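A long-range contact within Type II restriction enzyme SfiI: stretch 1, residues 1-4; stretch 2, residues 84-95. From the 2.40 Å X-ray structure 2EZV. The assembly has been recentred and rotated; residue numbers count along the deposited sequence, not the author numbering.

Stretch 1, residues 1-4: MHQD
Stretch 2 (84-95) RWLPSPHGLLPQ

The contact is a small, largely backbone-mediated docking of the extended N-terminus onto a hairpin more than eighty residues later in the chain, held by one direct hydrogen bond and two water bridges and burying 335 Å² summed over both sides.

The hairpin is defined by its own hydrogen bonds. Strands 84-86 and 93-95 pair through Arg84 N to Gln95 O (2.7 Å), Gln95 N to Arg84 O (2.6 Å), Leu86 N to Leu93 O (2.6 Å) and Leu93 N to Leu86 O (3.0 Å). Between them lies a type I turn from Ser88 to Gly91, with phi/psi of -73/-15 at Pro89 and -79/-16 at His90, closed by Gly91 N to Ser88 O at 3.1 Å. Ser88, chi1 p, reinforces it: its OG accepts from His90 N (3.1 Å) and donates to Gly91 O (2.9 Å).

Stretch 1 forms no regular helix or strand. Its register runs in the same sense as stretch 2: Met1 CA lies 4.6 Å from Gly91 CA, and Gln3 CA 5.4 Å from Leu93 CA. The direct bond is His2 N to His90 O, 2.7 Å and nearly linear at 173°. His2 has phi/psi -120/161, and its carbonyl turns back to the hairpin, where Gly91 CA approaches His2 O at 3.5 Å in a CA-H...O contact with 157° at the hydrogen. An ideal CB on Gly91 would sit 2.0 Å from His2 O, a clash; the glycine's phi/psi of 136/170 would independently jam such an atom against the preceding carbonyl.

Direct pairing does not continue to Leu92, whose N is 4.0 Å from His2 O. Water 1 spans that gap, donating to His2 O (2.9 Å) and accepting from Leu92 N (3.2 Å). Water 2 accepts from Gln3 NE2 (2.9 Å) and donates to Leu92 O (2.8 Å), so both backbone polar groups of Leu92 are engaged through solvent.

Packing fills in around these bonds. Met1 points its CB toward the turn, 3.2 Å from His90 O; with chi1 p, chi2 t and chi3 at 17°, its CE comes 3.4 Å from Pro89 O. Leu93, rotamer m,t, brings CD2 to 3.3 Å from His2 O. Gln3, at phi/psi -117/-32, places its O 3.3 Å from Pro94 CD. Its CB points away from the hairpin, yet with chi1 m, chi2 t and chi3 -55° its NE2 lies 4.3 Å from Trp85 CH2, approaching that ring obliquely; Trp85 has chi1 -71° and chi2 106°.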

# COMPACT_ATOMS: atom_id res chain seq x y z
N MET D 1 -15.98 24.89 2.42
CA MET D 1 -14.56 24.50 2.69
C MET D 1 -13.58 25.06 1.67
O MET D 1 -13.97 25.63 0.65
CB MET D 1 -14.46 22.97 2.76
CG MET D 1 -15.29 22.21 1.74
SD MET D 1 -15.70 20.49 2.27
CE MET D 1 -15.38 20.53 4.02
N HIS D 2 -12.28 24.90 1.95
CA HIS D 2 -11.25 25.42 1.06
C HIS D 2 -10.29 24.37 0.50
O HIS D 2 -10.18 23.26 1.04
CB HIS D 2 -10.41 26.46 1.82
CG HIS D 2 -11.21 27.55 2.44
ND1 HIS D 2 -11.81 28.55 1.70
CD2 HIS D 2 -11.51 27.81 3.73
CE1 HIS D 2 -12.45 29.37 2.51
NE2 HIS D 2 -12.28 28.95 3.75
N GLN D 3 -9.62 24.74 -0.58
CA GLN D 3 -8.61 23.88 -1.20
C GLN D 3 -7.28 24.62 -1.08
O GLN D 3 -6.22 24.01 -0.96
CB GLN D 3 -8.91 23.62 -2.68
CG GLN D 3 -10.04 22.64 -2.97
CD GLN D 3 -10.02 22.16 -4.41
OE1 GLN D 3 -10.04 22.96 -5.35
NE2 GLN D 3 -9.96 20.84 -4.60
N ASP D 4 -7.35 25.95 -1.12
CA ASP D 4 -6.17 26.81 -1.02
C ASP D 4 -5.97 27.15 0.46
O ASP D 4 -6.77 27.86 1.05
CB ASP D 4 -6.40 28.09 -1.81
CG ASP D 4 -5.13 28.88 -2.04
OD1 ASP D 4 -4.37 29.10 -1.08
OD2 ASP D 4 -4.90 29.30 -3.20
N ARG D 84 0.39 14.78 -0.31
CA ARG D 84 -0.85 14.04 -0.13
C ARG D 84 -2.05 14.96 0.13
O ARG D 84 -1.89 16.16 0.27
CB ARG D 84 -0.68 13.14 1.10
CG ARG D 84 -0.50 13.98 2.37
CD ARG D 84 -0.15 13.21 3.63
NE ARG D 84 -0.31 14.09 4.78
CZ ARG D 84 -0.11 13.74 6.05
NH1 ARG D 84 0.28 12.51 6.36
NH2 ARG D 84 -0.35 14.61 7.03
N TRP D 85 -3.24 14.37 0.18
CA TRP D 85 -4.46 15.11 0.47
C TRP D 85 -4.75 14.86 1.95
O TRP D 85 -4.73 13.72 2.41
CB TRP D 85 -5.66 14.59 -0.33
CG TRP D 85 -5.65 14.88 -1.79
CD1 TRP D 85 -5.39 14.00 -2.80
CD2 TRP D 85 -6.01 16.12 -2.42
NE1 TRP D 85 -5.57 14.61 -4.02
CE2 TRP D 85 -5.96 15.91 -3.81
CE3 TRP D 85 -6.38 17.38 -1.93
CZ2 TRP D 85 -6.27 16.91 -4.74
CZ3 TRP D 85 -6.69 18.39 -2.86
CH2 TRP D 85 -6.63 18.14 -4.24
N LEU D 86 -5.01 15.92 2.70
CA LEU D 86 -5.31 15.77 4.10
C LEU D 86 -6.78 16.10 4.34
O LEU D 86 -7.19 17.26 4.27
CB LEU D 86 -4.43 16.70 4.94
CG LEU D 86 -4.63 16.65 6.46
CD1 LEU D 86 -4.24 15.27 6.97
CD2 LEU D 86 -3.80 17.74 7.14
N PRO D 87 -7.61 15.08 4.60
CA PRO D 87 -9.02 15.38 4.83
C PRO D 87 -9.22 16.12 6.15
O PRO D 87 -8.55 15.83 7.14
CB PRO D 87 -9.68 14.00 4.82
CG PRO D 87 -8.60 13.09 5.27
CD PRO D 87 -7.36 13.62 4.57
N SER D 88 -10.13 17.08 6.15
CA SER D 88 -10.42 17.84 7.37
C SER D 88 -11.70 18.62 7.18
O SER D 88 -12.22 18.73 6.08
CB SER D 88 -9.28 18.82 7.68
OG SER D 88 -9.39 19.99 6.89
N PRO D 89 -12.24 19.20 8.25
CA PRO D 89 -13.48 19.95 8.08
C PRO D 89 -13.25 21.27 7.36
O PRO D 89 -14.19 21.89 6.89
CB PRO D 89 -13.98 20.11 9.51
CG PRO D 89 -12.71 20.17 10.29
CD PRO D 89 -11.87 19.09 9.68
N HIS D 90 -11.99 21.69 7.28
CA HIS D 90 -11.67 22.95 6.61
C HIS D 90 -11.68 22.72 5.10
O HIS D 90 -11.72 23.67 4.31
CB HIS D 90 -10.27 23.42 7.01
CG HIS D 90 -9.97 23.27 8.47
ND1 HIS D 90 -10.72 23.88 9.45
CD2 HIS D 90 -8.98 22.60 9.10
CE1 HIS D 90 -10.20 23.60 10.63
NE2 HIS D 90 -9.14 22.83 10.45
N GLY D 91 -11.64 21.45 4.72
CA GLY D 91 -11.62 21.07 3.32
C GLY D 91 -10.59 19.97 3.10
O GLY D 91 -9.81 19.66 4.01
N LEU D 92 -10.59 19.37 1.91
CA LEU D 92 -9.62 18.32 1.60
C LEU D 92 -8.37 19.07 1.13
O LEU D 92 -8.24 19.45 -0.04
CB LEU D 92 -10.14 17.42 0.50
CG LEU D 92 -9.18 16.32 0.07
CD1 LEU D 92 -8.98 15.34 1.22
CD2 LEU D 92 -9.75 15.61 -1.16
N LEU D 93 -7.44 19.26 2.06
CA LEU D 93 -6.24 20.02 1.79
C LEU D 93 -5.03 19.31 1.21
O LEU D 93 -4.55 18.31 1.75
CB LEU D 93 -5.81 20.74 3.07
CG LEU D 93 -6.91 21.57 3.73
CD1 LEU D 93 -6.36 22.22 4.99
CD2 LEU D 93 -7.43 22.61 2.76
N PRO D 94 -4.52 19.83 0.09
CA PRO D 94 -3.34 19.24 -0.55
C PRO D 94 -2.19 19.61 0.43
O PRO D 94 -2.11 20.75 0.91
CB PRO D 94 -3.26 19.99 -1.88
CG PRO D 94 -3.86 21.33 -1.54
CD PRO D 94 -5.06 20.95 -0.70
N GLN D 95 -1.32 18.65 0.73
CA GLN D 95 -0.26 18.91 1.69
C GLN D 95 1.06 18.22 1.40
O GLN D 95 1.09 17.10 0.89
CB GLN D 95 -0.76 18.51 3.08
CG GLN D 95 0.27 18.51 4.21
CD GLN D 95 -0.31 17.98 5.52
OE1 GLN D 95 -0.74 16.82 5.60
NE2 GLN D 95 -0.31 18.82 6.56
O HOH W 1 -11.77 21.35 -0.37
O HOH W 2 -9.98 19.25 -2.23